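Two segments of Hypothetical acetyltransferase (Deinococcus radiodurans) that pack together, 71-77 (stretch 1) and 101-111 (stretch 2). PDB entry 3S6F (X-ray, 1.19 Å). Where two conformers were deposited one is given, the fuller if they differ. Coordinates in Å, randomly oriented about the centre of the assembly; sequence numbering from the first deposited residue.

Stretch 1, residues 71-77: ILAASIP
Stretch 2, residues 101-111: ELGDLYMVDLS

The apolar centre of the contact is A74, whose CB points to the same face of the sheet as V108. Its small methyl has two leucine methyls packed close against it, 3.4 Å from L105 CD1 and 3.7 Å from L102 CD2 (A74 CB to each), with V108 CG2 more distant at 4.5 Å from A74 CB. L102 (chi1 m, chi2 t) reaches in from the last turn of a helix, its CA-to-CB bond directed toward stretch 1; L105, also m, t, has its CA-to-CB bond sideways to stretch 1. The loop begins at G103, which leaves the helix at phi/psi 80/-176, and a weak hydrogen bond from L105 N to G103 O (3.0 Å) lies within it. I76 (m, t) sends CD1 to 3.9 Å from V108 CG1 (chi1 t), while I76 CB lies 4.1 Å from CB of L110 (p, p). These apolar groups sit in or near van der Waals contact, and most are buried from water.

The opposite face carries A73, M107, S75 and D109. A73 CB meets CB of M107, a selenomethionine with chi angles m, t, p, at 4.1 Å, another buried apolar contact. L72 (t, p) starts out away from stretch 2, but its end returns: CD1 lies 3.7 Å from Y106 CB and CD2 4.4 Å from M107 SE. The Y106 side chain (chi1 t, chi2 51°) begins toward stretch 1 and then leads away.

These side chains hang on a parallel pairing of strands 73-75 and 107-111, whose axes approach to 4.7 Å at a signed crossing angle of -22°. The register is A73 with M107, A74 with V108 and S75 with D109, with CA-CA distances of 4.6, 4.8 and 4.7 Å. Phi/psi values near -145/150 along 73-75 indicate a well-extended chain. Four backbone hydrogen bonds alternate in direction: M107 N to L72 O (2.9 Å), A74 N to M107 O (2.9 Å), D109 N to A74 O (3.1 Å) and I76 N to D109 O (3.1 Å). N-H...O angles of 143-153° support each one. CA-H...O contacts accompany the ladder, A73 CA to M107 O and V108 CA to A74 O at 3.3 Å, and S75 CA to D109 O at 3.0 Å.

At the polar edge, L72 O and Y106 N are 3.4 Å apart but poorly angled; Y106 N instead donates to water 1 (2.9 Å), which donates to I71 O (2.8 Å). Water 3 stands in the next rung, accepting from S111 N (3.0 Å) and donating to I76 O (2.8 Å). Water 2 donates to both A74 O and D109 OD1, each 2.8 Å away, tying the D109 carboxylate (chi1 m, chi2 66°) to the neighbouring backbone.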

# COMPACT_ATOMS: atom_id res chain seq x y z
N ILE A 71 5.21 3.79 -10.15
CA ILE A 71 5.87 2.99 -11.17
C ILE A 71 5.25 1.62 -11.32
O ILE A 71 5.07 1.15 -12.47
CB ILE A 71 7.38 2.83 -10.91
CG1 ILE A 71 8.08 4.17 -10.86
CG2 ILE A 71 8.05 1.90 -11.94
CD1 ILE A 71 9.52 4.13 -10.32
N LEU A 72 4.95 0.95 -10.21
CA LEU A 72 4.45 -0.43 -10.25
C LEU A 72 3.27 -0.68 -9.33
O LEU A 72 2.46 -1.55 -9.66
CB LEU A 72 5.57 -1.42 -9.94
CG LEU A 72 5.33 -2.86 -10.42
CD1 LEU A 72 5.48 -2.96 -11.92
CD2 LEU A 72 6.26 -3.85 -9.67
N ALA A 73 3.19 -0.01 -8.17
CA ALA A 73 2.25 -0.42 -7.15
C ALA A 73 1.63 0.71 -6.35
O ALA A 73 2.30 1.67 -6.03
CB ALA A 73 2.91 -1.44 -6.17
N ALA A 74 0.39 0.48 -5.97
CA ALA A 74 -0.35 1.36 -5.12
C ALA A 74 -1.25 0.55 -4.19
O ALA A 74 -1.63 -0.59 -4.48
CB ALA A 74 -1.18 2.35 -5.93
N SER A 75 -1.60 1.13 -3.05
CA SER A 75 -2.60 0.55 -2.18
C SER A 75 -3.50 1.62 -1.61
O SER A 75 -3.12 2.78 -1.48
CB SER A 75 -1.97 -0.26 -1.06
OG SER A 75 -1.28 0.60 -0.14
N ILE A 76 -4.71 1.21 -1.24
CA ILE A 76 -5.78 2.11 -0.81
C ILE A 76 -6.11 1.85 0.65
O ILE A 76 -6.84 0.92 0.95
CB ILE A 76 -7.02 1.98 -1.71
CG1 ILE A 76 -6.60 2.36 -3.19
CG2 ILE A 76 -8.16 2.88 -1.20
CD1 ILE A 76 -7.62 2.10 -4.27
N PRO A 77 -5.52 2.62 1.59
CA PRO A 77 -5.76 2.30 3.00
C PRO A 77 -7.16 2.56 3.51
O PRO A 77 -7.66 1.79 4.33
CB PRO A 77 -4.72 3.20 3.73
CG PRO A 77 -3.65 3.45 2.71
CD PRO A 77 -4.42 3.58 1.42
N GLU A 101 -6.50 9.01 -10.52
CA GLU A 101 -5.33 9.75 -9.99
C GLU A 101 -4.07 8.91 -9.95
O GLU A 101 -2.97 9.39 -10.17
CB GLU A 101 -5.60 10.35 -8.64
CG GLU A 101 -6.67 11.41 -8.57
CD GLU A 101 -6.41 12.53 -9.53
OE1 GLU A 101 -5.33 13.14 -9.42
OE2 GLU A 101 -7.26 12.81 -10.37
N LEU A 102 -4.23 7.62 -9.66
CA LEU A 102 -3.11 6.71 -9.56
C LEU A 102 -2.49 6.38 -10.90
O LEU A 102 -1.29 6.08 -10.98
CB LEU A 102 -3.53 5.40 -8.88
CG LEU A 102 -3.70 5.50 -7.36
CD1 LEU A 102 -4.41 4.28 -6.83
CD2 LEU A 102 -2.34 5.75 -6.69
N GLY A 103 -3.29 6.38 -11.96
CA GLY A 103 -2.85 5.95 -13.26
C GLY A 103 -2.84 4.42 -13.42
O GLY A 103 -3.24 3.66 -12.55
N ASP A 104 -2.36 3.94 -14.56
CA ASP A 104 -2.50 2.52 -14.92
C ASP A 104 -1.37 1.63 -14.42
O ASP A 104 -0.93 0.73 -15.10
CB ASP A 104 -2.71 2.36 -16.42
CG ASP A 104 -4.12 2.78 -16.86
OD1 ASP A 104 -5.05 2.82 -16.02
OD2 ASP A 104 -4.27 3.00 -18.07
N LEU A 105 -0.91 1.88 -13.21
CA LEU A 105 0.04 1.03 -12.45
C LEU A 105 -0.29 -0.41 -12.54
O LEU A 105 -1.48 -0.78 -12.47
CB LEU A 105 -0.06 1.33 -10.95
CG LEU A 105 0.29 2.74 -10.54
CD1 LEU A 105 -0.03 3.00 -9.07
CD2 LEU A 105 1.77 3.06 -10.93
N TYR A 106 0.70 -1.27 -12.55
CA TYR A 106 0.48 -2.68 -12.58
C TYR A 106 -0.38 -3.21 -11.44
O TYR A 106 -1.33 -3.97 -11.67
CB TYR A 106 1.85 -3.41 -12.62
CG TYR A 106 1.72 -4.92 -12.57
CD1 TYR A 106 0.87 -5.57 -13.45
CD2 TYR A 106 2.41 -5.68 -11.65
CE1 TYR A 106 0.69 -6.91 -13.39
CE2 TYR A 106 2.25 -7.07 -11.60
CZ TYR A 106 1.35 -7.67 -12.49
OH TYR A 106 1.07 -9.02 -12.46
N MSE A 107 -0.07 -2.80 -10.21
CA MSE A 107 -0.75 -3.33 -9.03
C MSE A 107 -1.49 -2.24 -8.27
O MSE A 107 -0.89 -1.23 -7.92
CB MSE A 107 0.26 -3.92 -8.05
CG MSE A 107 1.05 -5.07 -8.60
SE MSE A 107 2.69 -5.40 -7.55
CE MSE A 107 1.90 -5.75 -5.85
N VAL A 108 -2.76 -2.49 -7.97
CA VAL A 108 -3.51 -1.70 -7.00
C VAL A 108 -4.17 -2.69 -6.07
O VAL A 108 -4.87 -3.61 -6.55
CB VAL A 108 -4.57 -0.80 -7.61
CG1 VAL A 108 -5.24 0.05 -6.53
CG2 VAL A 108 -3.94 0.13 -8.70
N ASP A 109 -3.97 -2.53 -4.77
CA ASP A 109 -4.44 -3.49 -3.80
C ASP A 109 -5.04 -2.81 -2.58
O ASP A 109 -4.65 -1.69 -2.20
CB ASP A 109 -3.27 -4.40 -3.32
CG ASP A 109 -2.66 -5.25 -4.42
OD1 ASP A 109 -2.04 -4.69 -5.37
OD2 ASP A 109 -2.77 -6.48 -4.35
N LEU A 110 -5.96 -3.50 -1.91
CA LEU A 110 -6.54 -3.04 -0.65
C LEU A 110 -7.02 -4.25 0.13
O LEU A 110 -7.19 -5.32 -0.42
CB LEU A 110 -7.67 -2.01 -0.88
CG LEU A 110 -8.88 -2.53 -1.66
CD1 LEU A 110 -9.95 -3.13 -0.72
CD2 LEU A 110 -9.48 -1.39 -2.49
N SER A 111 -7.21 -4.04 1.42
CA SER A 111 -7.73 -5.05 2.35
C SER A 111 -9.16 -4.77 2.74
O SER A 111 -9.55 -3.61 2.93
CB SER A 111 -6.89 -5.13 3.62
OG SER A 111 -5.53 -5.41 3.30
O HOH W 1 3.11 -0.32 -13.75
O HOH W 2 -0.05 -2.90 -4.51
O HOH W 3 -6.38 -1.40 2.49